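SnoK (Streptomyces nogalater, PDB 5EPA) acts as a non-heme iron, 2-oxoglutarate-dependent carbocyclase in the biosynthesis of the antibiotic nogalamycin. Local coordinates at residues D74-V78 and R126-L131; L120-R126 and N227-R233; L144-A150 and V213-R219. The contacts are given in a common frame with arbitrary orientation. Numbering follows the deposited sequence.

All three contacts border the 2-oxoglutarate pocket of a double-stranded beta-helix (cupin) fold. Contacts 1 and 2 are neighbours, their centres about 10 Å apart: they share Arg126, their segments alternate along the chain, and Lys122 of contact 2 reaches Gln77 and Thr130 of contact 1. Contact 3 lies about 23 and 24 Å, centre to centre, from contacts 1 and 2; it opens after contact 1 has closed and is nested in the loop closed by contact 2. Strands 76-81, 112-122, 233-242, 148-153 and 213-217 lie side by side in one antiparallel sheet. Through Thr130 and Arg233, contacts 1 and 2 hold the distal carboxylate of 2-oxoglutarate, whereas His216 of contact 3 lies beside the iron.

Contact 1: D74-V78 and R126-L131; sequences DEVQV and RTLPTL. With AKG (2-oxoglutaric acid), chain H.
A cornered piece, 74-78, crosses segment 126-131 with end-to-end directions 79° apart, Gln77 and Leu128 lying closest at 4.6 Å between CA atoms. Arg126 (phi/psi -127/15) opens the second segment; its O accepts from a water, 3.0 Å away, that in turn accepts from Val76 N, also at 3.0 Å. At Thr127 the chain becomes extended, and its CA sits 3.3 Å from Val76 O in a CA-H...O contact. That same carbonyl takes the backbone hydrogen bond from Leu128 N, 2.8 Å and nearly straight. Leu128 (mt) lays CD1 against Glu75, 3.7 Å from its CA. Gln77 and Val78 form a classic beta bulge opposite Trp69, turning a corner (Gln77 phi/psi -84/-50) in strand 76-81 of the larger sheet of the cupin fold, while strand 130-133 begins the smaller one. Pro129 O touches Gln77 CG at 3.3 Å. Thr130 (chi1 m) gives OG1 to 2-oxoglutarate O4 in a 2.8 Å hydrogen bond and accepts from Lys122; Val78 CG2 lies 3.4 Å from Thr130 OG1 and 3.6 Å from the ligand's O4. Leu131 N donates to Gln77 OE1 at 3.0 Å, the glutamine being mt.

Contact 2: L120-R126 and N227-R233; sequences LVKEPKR and NTSDSVR. With AKG (2-oxoglutaric acid), chain H.
Arg233 and Lys122 have the most surface covered, then Asn227 and Lys125 equally. The first two form an antiparallel hydrogen-bonded pair, CA atoms 5.0 Å apart: Lys122 N donates to Arg233 O at 2.9 Å and Arg233 N to Lys122 O at 3.0 Å. Both side chains project from the same face, so Lys122 CD covers one face of the guanidinium. With chi3 at 92°, Arg233 NH2 makes a straight 3.2 Å hydrogen bond to Leu120 O. Arg233 NH2 also donates to 2-oxoglutarate O3 at 2.6 Å, and Arg233 NH1 to O4 at 3.1 Å. A basic residue, arginine or lysine, pairing with this distal carboxylate is characteristic of 2-oxoglutarate-dependent oxygenases of this fold. Lys122, stretched to CE (chi1 m, chi2 and chi3 t) and bent at chi4 (-87°), brings NZ to Gln77 O and Thr130 OG1. Asn227 (chi1 t) points at segment 120-126; its ND2 donates to Lys122 O at 2.9 Å and to Ser231 O at 2.8 Å, and its OD1 accepts from Ser229 N at 2.9 Å in an Asx turn. A type II turn spans Glu123 to Arg126, with Lys125 N 2.8 Å from Asn227 O. Lys125 NZ bridges to Asp230 OD1 at 3.0 Å.

Contact 3: L144-A150 and V213-R219; sequences LSATLTA and VVFHHCR. With AKG (2-oxoglutaric acid), chain H.
Strands 148-150 and 213-217 run antiparallel at 166°, their axes 4.6 Å apart at closest approach. Thr149 and His216 make the hydrogen-bonded pair, Thr149 N to His216 O and His216 N to Thr149 O, both 2.9 Å; Leu148-His217 and Ala150-Phe215 are the non-hydrogen-bonded pairs on either side. Cys218 N donates to Thr147 O at 2.9 Å. Leu148 (pt) and Phe215 (chi1 m, chi2 83°) share one face, with Leu148 CD1 4.2 Å from Phe215 CD2 and Ala150 CB 3.6 Å from Phe215 CE2; helix 98-108 covers this phenyl ring. His217, chi1 t, turns NE2 to Ser145 O at 2.9 Å, while its ND1 accepts from Arg219 N at 3.0 Å. On the other face, His216 (chi1 p, chi2 -90°) presents one ring face to Thr149 CB, 4.0 Å from the His216 ring centroid in a CH-pi contact. Thr149 (chi1 m) donates OG1 to a water at 2.6 Å, which donates to His216 O at 3.1 Å. His216 NE2 hydrogen-bonds to the iron ligand Asp135 and only weakly, at 3.4 Å, to 2-oxoglutarate O2. Round Phe215 one face is therefore apolar, though polar at His217, whereas the other puts a histidine beside metal and cosubstrate.

Contact 1: D74-V78 and R126-L131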
loop_
_atom_site.group_PDB
_atom_site.type_symbol
_atom_site.label_atom_id
_atom_site.label_comp_id
_atom_site.label_asym_id
_atom_site.label_seq_id
_atom_site.Cartn_x
_atom_site.Cartn_y
_atom_site.Cartn_z
ATOM N N ASP A 74 -21.042 -10.610 -0.381
ATOM C CA ASP A 74 -21.207 -10.838 1.056
ATOM C C ASP A 74 -19.907 -11.016 1.862
ATOM O O ASP A 74 -19.963 -11.261 3.063
ATOM C CB ASP A 74 -22.110 -12.051 1.300
ATOM C CG ASP A 74 -23.532 -11.786 0.891
ATOM O OD1 ASP A 74 -23.890 -10.631 0.633
ATOM O OD2 ASP A 74 -24.318 -12.743 0.842
ATOM N N GLU A 75 -18.747 -10.882 1.210
ATOM C CA GLU A 75 -17.465 -11.133 1.860
ATOM C C GLU A 75 -16.462 -10.102 1.425
ATOM O O GLU A 75 -15.353 -10.417 1.012
ATOM C CB GLU A 75 -16.996 -12.543 1.568
ATOM C CG GLU A 75 -17.977 -13.567 2.081
ATOM C CD GLU A 75 -17.513 -15.014 1.956
ATOM O OE1 GLU A 75 -16.289 -15.292 2.058
ATOM O OE2 GLU A 75 -18.401 -15.895 1.749
ATOM N N VAL A 76 -16.858 -8.845 1.548
ATOM C CA VAL A 76 -16.028 -7.755 1.114
ATOM C C VAL A 76 -14.995 -7.442 2.178
ATOM O O VAL A 76 -15.339 -7.071 3.280
ATOM C CB VAL A 76 -16.862 -6.496 0.815
ATOM C CG1 VAL A 76 -15.967 -5.347 0.326
ATOM C CG2 VAL A 76 -17.939 -6.782 -0.228
ATOM N N GLN A 77 -13.717 -7.525 1.832
ATOM C CA GLN A 77 -12.640 -6.967 2.650
ATOM C C GLN A 77 -12.426 -5.488 2.366
ATOM O O GLN A 77 -12.326 -4.692 3.285
ATOM C CB GLN A 77 -11.332 -7.732 2.417
ATOM C CG GLN A 77 -11.443 -9.185 2.791
ATOM C CD GLN A 77 -10.210 -10.009 2.478
ATOM O OE1 GLN A 77 -9.071 -9.562 2.598
ATOM N NE2 GLN A 77 -10.449 -11.220 2.021
ATOM N N VAL A 78 -12.299 -5.134 1.086
ATOM C CA VAL A 78 -12.040 -3.765 0.671
ATOM C C VAL A 78 -12.717 -3.485 -0.662
ATOM O O VAL A 78 -12.781 -4.365 -1.529
ATOM C CB VAL A 78 -10.541 -3.524 0.505
ATOM C CG1 VAL A 78 -10.275 -2.080 0.166
ATOM C CG2 VAL A 78 -9.776 -3.844 1.762
ATOM N N ARG A 126 -20.025 -3.497 7.016
ATOM C CA ARG A 126 -20.179 -4.361 5.846
ATOM C C ARG A 126 -18.863 -4.918 5.332
ATOM O O ARG A 126 -18.802 -5.432 4.219
ATOM C CB ARG A 126 -20.837 -3.601 4.697
ATOM C CG ARG A 126 -22.330 -3.437 4.847
ATOM C CD ARG A 126 -22.641 -1.999 5.158
ATOM N NE ARG A 126 -22.573 -1.185 3.948
ATOM C CZ ARG A 126 -22.736 0.135 3.935
ATOM N NH1 ARG A 126 -22.655 0.797 2.776
ATOM N NH2 ARG A 126 -23.001 0.790 5.079
ATOM N N THR A 127 -17.826 -4.835 6.140
ATOM C CA THR A 127 -16.527 -5.302 5.757
ATOM C C THR A 127 -15.939 -6.341 6.681
ATOM O O THR A 127 -16.098 -6.310 7.906
ATOM C CB THR A 127 -15.512 -4.148 5.680
ATOM O OG1 THR A 127 -15.680 -3.300 6.824
ATOM C CG2 THR A 127 -15.726 -3.351 4.397
ATOM N N LEU A 128 -15.222 -7.251 6.059
ATOM C CA LEU A 128 -14.344 -8.176 6.755
ATOM C C LEU A 128 -12.986 -7.544 7.026
ATOM O O LEU A 128 -12.631 -6.525 6.414
ATOM C CB LEU A 128 -14.153 -9.435 5.898
ATOM C CG LEU A 128 -15.390 -10.327 5.703
ATOM C CD1 LEU A 128 -15.055 -11.419 4.698
ATOM C CD2 LEU A 128 -15.856 -10.950 7.013
ATOM N N PRO A 129 -12.207 -8.158 7.917
ATOM C CA PRO A 129 -10.814 -7.765 7.998
ATOM C C PRO A 129 -10.127 -8.012 6.670
ATOM O O PRO A 129 -10.522 -8.906 5.930
ATOM C CB PRO A 129 -10.219 -8.747 9.056
ATOM C CG PRO A 129 -11.379 -9.256 9.819
ATOM C CD PRO A 129 -12.522 -9.264 8.846
ATOM N N THR A 130 -9.098 -7.231 6.382
ATOM C CA THR A 130 -8.234 -7.501 5.236
ATOM C C THR A 130 -7.236 -8.596 5.648
ATOM O O THR A 130 -6.421 -8.415 6.548
ATOM C CB THR A 130 -7.461 -6.272 4.796
ATOM O OG1 THR A 130 -8.363 -5.198 4.522
ATOM C CG2 THR A 130 -6.676 -6.583 3.547
ATOM N N LEU A 131 -7.316 -9.721 4.974
ATOM C CA LEU A 131 -6.534 -10.878 5.301
ATOM C C LEU A 131 -5.037 -10.570 5.234
ATOM O O LEU A 131 -4.536 -9.924 4.317
ATOM C CB LEU A 131 -6.909 -12.037 4.369
ATOM C CG LEU A 131 -6.244 -13.423 4.631
ATOM C CD1 LEU A 131 -6.688 -14.065 5.933
ATOM C CD2 LEU A 131 -6.543 -14.351 3.459
HETATM C C1 AKG H . -1.740 -2.368 1.361
HETATM O O1 AKG H . -1.735 -1.113 1.287
HETATM O O2 AKG H . -0.828 -3.140 0.959
HETATM C C2 AKG H . -2.896 -3.052 1.932
HETATM O O5 AKG H . -2.790 -4.269 1.964
HETATM C C3 AKG H . -4.095 -2.286 2.430
HETATM C C4 AKG H . -5.328 -3.112 2.809
HETATM C C5 AKG H . -6.437 -2.197 3.361
HETATM O O3 AKG H . -6.488 -0.957 3.073
HETATM O O4 AKG H . -7.307 -2.666 4.099
HETATM O O HOH W 1 -19.443 -8.014 2.855
#

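Contact 2: L120-R126 and N227-R233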
loop_
_atom_site.group_PDB
_atom_site.type_symbol
_atom_site.label_atom_id
_atom_site.label_comp_id
_atom_site.label_asym_id
_atom_site.label_seq_id
_atom_site.Cartn_x
_atom_site.Cartn_y
_atom_site.Cartn_z
ATOM N N LEU A 120 -8.757 2.693 -1.574
ATOM C CA LEU A 120 -8.989 1.561 -0.628
ATOM C C LEU A 120 -10.014 1.916 0.437
ATOM O O LEU A 120 -9.713 2.597 1.430
ATOM C CB LEU A 120 -7.679 1.153 0.054
ATOM C CG LEU A 120 -6.562 0.675 -0.877
ATOM C CD1 LEU A 120 -5.236 0.819 -0.124
ATOM C CD2 LEU A 120 -6.774 -0.742 -1.374
ATOM N N VAL A 121 -11.243 1.468 0.206
ATOM C CA VAL A 121 -12.411 1.907 0.999
ATOM C C VAL A 121 -12.944 0.759 1.817
ATOM O O VAL A 121 -13.057 -0.366 1.306
ATOM C CB VAL A 121 -13.542 2.427 0.085
ATOM C CG1 VAL A 121 -14.864 2.529 0.821
ATOM C CG2 VAL A 121 -13.199 3.805 -0.451
ATOM N N LYS A 122 -13.260 1.025 3.079
ATOM C CA LYS A 122 -13.999 0.050 3.901
ATOM C C LYS A 122 -15.299 0.670 4.411
ATOM O O LYS A 122 -15.248 1.614 5.167
ATOM C CB LYS A 122 -13.177 -0.466 5.105
ATOM C CG LYS A 122 -12.117 -1.524 4.774
ATOM C CD LYS A 122 -11.498 -2.080 6.063
ATOM C CE LYS A 122 -10.337 -3.058 5.820
ATOM N NZ LYS A 122 -10.806 -4.444 5.623
ATOM N N GLU A 123 -16.431 0.107 4.018
ATOM C CA GLU A 123 -17.703 0.592 4.470
ATOM C C GLU A 123 -17.966 0.069 5.876
ATOM O O GLU A 123 -17.579 -1.058 6.195
ATOM C CB GLU A 123 -18.820 0.120 3.553
ATOM C CG GLU A 123 -18.778 0.687 2.138
ATOM C CD GLU A 123 -19.177 2.178 2.028
ATOM O OE1 GLU A 123 -19.912 2.704 2.931
ATOM O OE2 GLU A 123 -18.750 2.828 0.997
ATOM N N PRO A 124 -18.629 0.881 6.714
ATOM C CA PRO A 124 -18.900 0.509 8.101
ATOM C C PRO A 124 -19.898 -0.620 8.212
ATOM O O PRO A 124 -20.894 -0.632 7.510
ATOM C CB PRO A 124 -19.485 1.782 8.703
ATOM C CG PRO A 124 -20.063 2.550 7.527
ATOM C CD PRO A 124 -19.182 2.204 6.364
ATOM N N LYS A 125 -19.562 -1.615 9.030
ATOM C CA LYS A 125 -20.439 -2.762 9.320
ATOM C C LYS A 125 -20.710 -3.698 8.131
ATOM O O LYS A 125 -21.501 -4.617 8.253
ATOM C CB LYS A 125 -21.776 -2.276 9.894
ATOM C CG LYS A 125 -21.598 -1.285 11.030
ATOM C CD LYS A 125 -22.652 -1.442 12.126
ATOM C CE LYS A 125 -22.140 -0.895 13.457
ATOM N NZ LYS A 125 -21.869 0.570 13.354
ATOM N N ARG A 126 -20.025 -3.497 7.016
ATOM C CA ARG A 126 -20.179 -4.361 5.846
ATOM C C ARG A 126 -18.863 -4.918 5.332
ATOM O O ARG A 126 -18.802 -5.432 4.219
ATOM C CB ARG A 126 -20.837 -3.601 4.697
ATOM C CG ARG A 126 -22.330 -3.437 4.847
ATOM C CD ARG A 126 -22.641 -1.999 5.158
ATOM N NE ARG A 126 -22.573 -1.185 3.948
ATOM C CZ ARG A 126 -22.736 0.135 3.935
ATOM N NH1 ARG A 126 -22.655 0.797 2.776
ATOM N NH2 ARG A 126 -23.001 0.790 5.079
ATOM N N ASN A 227 -14.104 -2.729 9.450
ATOM C CA ASN A 227 -14.622 -1.439 9.867
ATOM C C ASN A 227 -15.924 -1.685 10.552
ATOM O O ASN A 227 -16.910 -2.028 9.895
ATOM C CB ASN A 227 -14.812 -0.487 8.672
ATOM C CG ASN A 227 -15.370 0.871 9.081
ATOM O OD1 ASN A 227 -15.666 1.120 10.258
ATOM N ND2 ASN A 227 -15.488 1.777 8.101
ATOM N N THR A 228 -15.919 -1.540 11.883
ATOM C CA THR A 228 -17.126 -1.698 12.721
ATOM C C THR A 228 -17.543 -0.378 13.319
ATOM O O THR A 228 -18.455 -0.330 14.129
ATOM C CB THR A 228 -16.890 -2.672 13.898
ATOM O OG1 THR A 228 -15.744 -2.225 14.632
ATOM C CG2 THR A 228 -16.622 -4.066 13.381
ATOM N N SER A 229 -16.950 0.710 12.836
ATOM C CA SER A 229 -17.377 2.053 13.213
ATOM C C SER A 229 -18.693 2.447 12.504
ATOM O O SER A 229 -19.372 1.620 11.906
ATOM C CB SER A 229 -16.279 3.066 12.895
ATOM O OG SER A 229 -16.293 3.417 11.503
ATOM N N ASP A 230 -19.029 3.730 12.579
ATOM C CA ASP A 230 -20.208 4.254 11.927
ATOM C C ASP A 230 -19.858 5.045 10.663
ATOM O O ASP A 230 -20.735 5.631 10.023
ATOM C CB ASP A 230 -20.980 5.126 12.913
ATOM C CG ASP A 230 -21.708 4.287 13.979
ATOM O OD1 ASP A 230 -22.568 3.463 13.600
ATOM O OD2 ASP A 230 -21.456 4.477 15.194
ATOM N N SER A 231 -18.574 5.078 10.312
ATOM C CA SER A 231 -18.104 5.938 9.217
ATOM C C SER A 231 -17.229 5.188 8.241
ATOM O O SER A 231 -16.432 4.327 8.630
ATOM C CB SER A 231 -17.283 7.092 9.780
ATOM O OG SER A 231 -18.107 7.897 10.539
ATOM N N VAL A 232 -17.327 5.593 6.987
ATOM C CA VAL A 232 -16.518 5.056 5.941
ATOM C C VAL A 232 -15.032 5.269 6.257
ATOM O O VAL A 232 -14.634 6.313 6.741
ATOM C CB VAL A 232 -16.850 5.748 4.573
ATOM C CG1 VAL A 232 -15.892 5.230 3.512
ATOM C CG2 VAL A 232 -18.259 5.455 4.106
ATOM N N ARG A 233 -14.217 4.298 5.910
ATOM C CA ARG A 233 -12.748 4.494 5.900
ATOM C C ARG A 233 -12.240 4.616 4.487
ATOM O O ARG A 233 -12.534 3.764 3.653
ATOM C CB ARG A 233 -12.024 3.288 6.498
ATOM C CG ARG A 233 -10.541 3.491 6.543
ATOM C CD ARG A 233 -9.786 2.176 6.542
ATOM N NE ARG A 233 -9.462 1.791 5.193
ATOM C CZ ARG A 233 -8.828 0.681 4.830
ATOM N NH1 ARG A 233 -8.407 -0.253 5.700
ATOM N NH2 ARG A 233 -8.634 0.497 3.537
HETATM C C1 AKG H . -1.740 -2.368 1.361
HETATM O O1 AKG H . -1.735 -1.113 1.287
HETATM O O2 AKG H . -0.828 -3.140 0.959
HETATM C C2 AKG H . -2.896 -3.052 1.932
HETATM O O5 AKG H . -2.790 -4.269 1.964
HETATM C C3 AKG H . -4.095 -2.286 2.430
HETATM C C4 AKG H . -5.328 -3.112 2.809
HETATM C C5 AKG H . -6.437 -2.197 3.361
HETATM O O3 AKG H . -6.488 -0.957 3.073
HETATM O O4 AKG H . -7.307 -2.666 4.099
#

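Contact 3: L144-A150 and V213-R219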
loop_
_atom_site.group_PDB
_atom_site.type_symbol
_atom_site.label_atom_id
_atom_site.label_comp_id
_atom_site.label_asym_id
_atom_site.label_seq_id
_atom_site.Cartn_x
_atom_site.Cartn_y
_atom_site.Cartn_z
ATOM N N LEU A 144 12.663 -7.319 -6.877
ATOM C CA LEU A 144 12.295 -6.416 -5.764
ATOM C C LEU A 144 13.278 -6.415 -4.653
ATOM O O LEU A 144 13.745 -7.465 -4.186
ATOM C CB LEU A 144 10.865 -6.475 -5.186
ATOM C CG LEU A 144 9.837 -6.563 -6.303
ATOM C CD1 LEU A 144 8.440 -6.558 -5.730
ATOM C CD2 LEU A 144 10.024 -5.424 -7.295
ATOM N N SER A 145 13.532 -5.199 -4.198
ATOM C CA SER A 145 14.485 -4.973 -3.169
ATOM C C SER A 145 13.959 -3.931 -2.184
ATOM O O SER A 145 13.736 -4.246 -1.021
ATOM C CB SER A 145 15.778 -4.545 -3.831
ATOM O OG SER A 145 16.773 -4.299 -2.873
ATOM N N ALA A 146 13.754 -2.708 -2.648
ATOM C CA ALA A 146 13.378 -1.621 -1.766
ATOM C C ALA A 146 11.952 -1.187 -1.975
ATOM O O ALA A 146 11.525 -0.186 -1.428
ATOM C CB ALA A 146 14.319 -0.452 -1.981
ATOM N N THR A 147 11.214 -1.913 -2.808
ATOM C CA THR A 147 9.828 -1.588 -3.063
ATOM C C THR A 147 9.051 -1.430 -1.744
ATOM O O THR A 147 9.141 -2.285 -0.841
ATOM C CB THR A 147 9.172 -2.638 -3.961
ATOM O OG1 THR A 147 9.762 -2.594 -5.250
ATOM C CG2 THR A 147 7.683 -2.414 -4.132
ATOM N N LEU A 148 8.236 -0.381 -1.689
ATOM C CA LEU A 148 7.415 -0.065 -0.521
ATOM C C LEU A 148 6.117 0.645 -0.897
ATOM O O LEU A 148 5.952 1.137 -2.018
ATOM C CB LEU A 148 8.185 0.801 0.455
ATOM C CG LEU A 148 8.314 2.290 0.201
ATOM C CD1 LEU A 148 8.999 2.959 1.372
ATOM C CD2 LEU A 148 9.132 2.541 -1.017
ATOM N N THR A 149 5.186 0.664 0.058
ATOM C CA THR A 149 3.854 1.218 -0.146
ATOM C C THR A 149 3.613 2.356 0.831
ATOM O O THR A 149 3.984 2.250 2.005
ATOM C CB THR A 149 2.775 0.172 0.103
ATOM O OG1 THR A 149 2.849 -0.891 -0.862
ATOM C CG2 THR A 149 1.380 0.788 0.053
ATOM N N ALA A 150 3.048 3.445 0.324
ATOM C CA ALA A 150 2.562 4.534 1.139
ATOM C C ALA A 150 1.054 4.380 1.296
ATOM O O ALA A 150 0.334 4.423 0.321
ATOM C CB ALA A 150 2.862 5.868 0.469
ATOM N N VAL A 213 0.492 9.312 6.928
ATOM C CA VAL A 213 0.866 8.230 6.024
ATOM C C VAL A 213 1.616 7.167 6.787
ATOM O O VAL A 213 2.520 7.484 7.556
ATOM C CB VAL A 213 1.769 8.721 4.881
ATOM C CG1 VAL A 213 2.049 7.593 3.923
ATOM C CG2 VAL A 213 1.103 9.849 4.121
ATOM N N VAL A 214 1.276 5.905 6.560
ATOM C CA VAL A 214 2.101 4.825 7.048
ATOM C C VAL A 214 2.740 4.135 5.858
ATOM O O VAL A 214 2.054 3.696 4.956
ATOM C CB VAL A 214 1.303 3.784 7.841
ATOM C CG1 VAL A 214 2.247 2.803 8.532
ATOM C CG2 VAL A 214 0.417 4.454 8.867
ATOM N N PHE A 215 4.056 3.986 5.901
ATOM C CA PHE A 215 4.829 3.329 4.842
ATOM C C PHE A 215 5.190 1.939 5.286
ATOM O O PHE A 215 5.560 1.722 6.437
ATOM C CB PHE A 215 6.142 4.075 4.574
ATOM C CG PHE A 215 5.968 5.442 4.027
ATOM C CD1 PHE A 215 5.716 6.486 4.837
ATOM C CD2 PHE A 215 6.065 5.663 2.648
ATOM C CE1 PHE A 215 5.510 7.760 4.305
ATOM C CE2 PHE A 215 5.896 6.921 2.111
ATOM C CZ PHE A 215 5.612 7.982 2.949
ATOM N N HIS A 216 5.077 0.980 4.387
ATOM C CA HIS A 216 5.541 -0.384 4.700
ATOM C C HIS A 216 6.250 -1.050 3.529
ATOM O O HIS A 216 5.813 -0.975 2.373
ATOM C CB HIS A 216 4.375 -1.288 5.275
ATOM C CG HIS A 216 3.303 -1.625 4.290
ATOM N ND1 HIS A 216 2.197 -0.840 4.113
ATOM C CD2 HIS A 216 3.186 -2.638 3.399
ATOM C CE1 HIS A 216 1.441 -1.345 3.155
ATOM N NE2 HIS A 216 1.995 -2.462 2.739
ATOM N N HIS A 217 7.317 -1.755 3.870
ATOM C CA HIS A 217 8.094 -2.520 2.895
ATOM C C HIS A 217 7.296 -3.651 2.243
ATOM O O HIS A 217 6.329 -4.155 2.805
ATOM C CB HIS A 217 9.330 -3.065 3.562
ATOM C CG HIS A 217 10.339 -3.627 2.615
ATOM N ND1 HIS A 217 10.325 -4.941 2.212
ATOM C CD2 HIS A 217 11.426 -3.069 2.036
ATOM C CE1 HIS A 217 11.345 -5.169 1.406
ATOM N NE2 HIS A 217 12.029 -4.045 1.281
ATOM N N CYS A 218 7.678 -4.020 1.026
ATOM C CA CYS A 218 6.928 -5.035 0.235
ATOM C C CYS A 218 6.975 -6.449 0.835
ATOM O O CYS A 218 6.221 -7.326 0.430
ATOM C CB CYS A 218 7.389 -5.092 -1.232
ATOM S SG CYS A 218 9.126 -5.607 -1.474
ATOM N N ARG A 219 7.868 -6.658 1.789
ATOM C CA ARG A 219 7.956 -7.917 2.548
ATOM C C ARG A 219 7.403 -7.857 3.934
ATOM O O ARG A 219 7.381 -8.879 4.629
ATOM C CB ARG A 219 9.395 -8.386 2.630
ATOM C CG ARG A 219 9.845 -8.978 1.332
ATOM C CD ARG A 219 11.268 -9.437 1.430
ATOM N NE ARG A 219 11.760 -9.700 0.097
ATOM C CZ ARG A 219 12.958 -10.190 -0.163
ATOM N NH1 ARG A 219 13.775 -10.477 0.816
ATOM N NH2 ARG A 219 13.325 -10.375 -1.409
HETATM C C1 AKG H . -1.740 -2.368 1.361
HETATM O O1 AKG H . -1.735 -1.113 1.287
HETATM O O2 AKG H . -0.828 -3.140 0.959
HETATM C C2 AKG H . -2.896 -3.052 1.932
HETATM O O5 AKG H . -2.790 -4.269 1.964
HETATM C C3 AKG H . -4.095 -2.286 2.430
HETATM C C4 AKG H . -5.328 -3.112 2.809
HETATM C C5 AKG H . -6.437 -2.197 3.361
HETATM O O3 AKG H . -6.488 -0.957 3.073
HETATM O O4 AKG H . -7.307 -2.666 4.099
HETATM O O HOH W 2 4.349 -2.725 0.231
#